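Histidine--tRNA ligase (PDB 1H4V) catalyses the ATP-dependent attachment of L-histidine to tRNA(His), releasing AMP and diphosphate, and works as a class II homodimer. Local coordinates at residues 149-152 / 153-156. Numbering follows the deposited sequence.
Sequences ECLK and ELGL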
loop_
_atom_site.group_PDB
_atom_site.type_symbol
_atom_site.label_atom_id
_atom_site.label_comp_id
_atom_site.label_asym_id
_atom_site.label_seq_id
_atom_site.Cartn_x
_atom_site.Cartn_y
_atom_site.Cartn_z
ATOM N N GLU A 149 -14.161 -16.977 -5.247
ATOM C CA GLU A 149 -13.138 -17.592 -4.401
ATOM C C GLU A 149 -12.490 -16.632 -3.398
ATOM O O GLU A 149 -12.330 -16.980 -2.231
ATOM C CB GLU A 149 -12.044 -18.222 -5.265
ATOM C CG GLU A 149 -12.141 -19.731 -5.386
ATOM C CD GLU A 149 -11.839 -20.451 -4.074
ATOM O OE1 GLU A 149 -10.661 -20.449 -3.639
ATOM O OE2 GLU A 149 -12.782 -21.018 -3.474
ATOM N N CYS A 150 -12.089 -15.445 -3.846
ATOM C CA CYS A 150 -11.481 -14.483 -2.935
ATOM C C CYS A 150 -12.384 -14.317 -1.727
ATOM O O CYS A 150 -11.927 -14.362 -0.585
ATOM C CB CYS A 150 -11.318 -13.108 -3.590
ATOM S SG CYS A 150 -10.036 -12.951 -4.838
ATOM N N LEU A 151 -13.674 -14.131 -1.994
ATOM C CA LEU A 151 -14.662 -13.923 -0.944
ATOM C C LEU A 151 -14.915 -15.162 -0.096
ATOM O O LEU A 151 -15.068 -15.064 1.119
ATOM C CB LEU A 151 -15.978 -13.437 -1.553
ATOM C CG LEU A 151 -15.904 -12.194 -2.446
ATOM C CD1 LEU A 151 -17.273 -11.944 -3.079
ATOM C CD2 LEU A 151 -15.454 -10.993 -1.630
ATOM N N LYS A 152 -14.965 -16.323 -0.738
ATOM C CA LYS A 152 -15.197 -17.568 -0.021
ATOM C C LYS A 152 -14.023 -17.864 0.903
ATOM O O LYS A 152 -14.217 -18.294 2.031
ATOM C CB LYS A 152 -15.376 -18.725 -1.008
ATOM C CG LYS A 152 -16.503 -19.677 -0.657
ATOM C CD LYS A 152 -17.855 -19.050 -0.954
ATOM C CE LYS A 152 -19.007 -19.956 -0.528
ATOM N NZ LYS A 152 -19.093 -20.108 0.953
ATOM N N GLU A 153 -12.803 -17.622 0.421
ATOM C CA GLU A 153 -11.598 -17.866 1.211
ATOM C C GLU A 153 -11.535 -16.965 2.435
ATOM O O GLU A 153 -10.877 -17.300 3.418
ATOM C CB GLU A 153 -10.347 -17.649 0.363
ATOM C CG GLU A 153 -10.163 -18.676 -0.743
ATOM C CD GLU A 153 -9.608 -20.005 -0.247
ATOM O OE1 GLU A 153 -9.779 -21.017 -0.964
ATOM O OE2 GLU A 153 -8.989 -20.040 0.843
ATOM N N LEU A 154 -12.213 -15.820 2.368
ATOM C CA LEU A 154 -12.238 -14.884 3.483
ATOM C C LEU A 154 -13.165 -15.390 4.578
ATOM O O LEU A 154 -13.189 -14.841 5.675
ATOM C CB LEU A 154 -12.705 -13.501 3.020
ATOM C CG LEU A 154 -11.757 -12.738 2.098
ATOM C CD1 LEU A 154 -12.434 -11.485 1.612
ATOM C CD2 LEU A 154 -10.475 -12.407 2.831
ATOM N N GLY A 155 -13.935 -16.429 4.268
ATOM C CA GLY A 155 -14.847 -16.989 5.246
ATOM C C GLY A 155 -16.296 -16.589 5.042
ATOM O O GLY A 155 -17.186 -17.077 5.741
ATOM N N LEU A 156 -16.547 -15.696 4.094
ATOM C CA LEU A 156 -17.906 -15.265 3.831
ATOM C C LEU A 156 -18.725 -16.406 3.240
ATOM O O LEU A 156 -18.216 -17.202 2.453
ATOM C CB LEU A 156 -17.902 -14.079 2.864
ATOM C CG LEU A 156 -17.322 -12.761 3.392
ATOM C CD1 LEU A 156 -17.209 -11.742 2.266
ATOM C CD2 LEU A 156 -18.217 -12.234 4.516
#
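The carboxylates of Glu149 and Glu153, one helical turn apart, meet edge to edge through their OE1 atoms, with Glu149 OE1 2.9 Å from Glu153 OE1 and the planes 76° apart. Glu153 CG sits above the plane of the Glu149 carboxylate, displaced beyond OE1, 3.4 Å from Glu149 OE1. Like charges this close probably repel and could favour protonation of one acid; Lys29 is a long, weak ion-pair partner of Glu153 OE2. Bends at chi2 in both chains bring the acids together, and Pro353 of the second subunit packs on both. Glu153 N makes a well-aligned helical bond to Glu149 O (2.8 Å).

The chain leaves helical geometry at Gly155. Leu154 N is held weakly by both Cys150 O and Leu151 O, while Leu154 CG presses on Cys150 O at 3.1 Å. Gly155 N bonds Lys152 O at 2.9 Å, reaching it from well above the carbonyl plane, and Leu156 N returns a weak bond to Leu151 O. Lys152, bent at chi2 and chi4, carries NZ forward to a weak bond with Leu156 O. On the side facing helix 309-318, where both leucines rest, Leu151 CD2 meets Leu156 CD1 at 4.3 Å. Positive phi at Gly155 (103°), with two bonds back into the last turn, marks a Schellman motif, here ending helix 137-153 of the catalytic region and turning the chain toward strand 160-165 of the large mixed sheet.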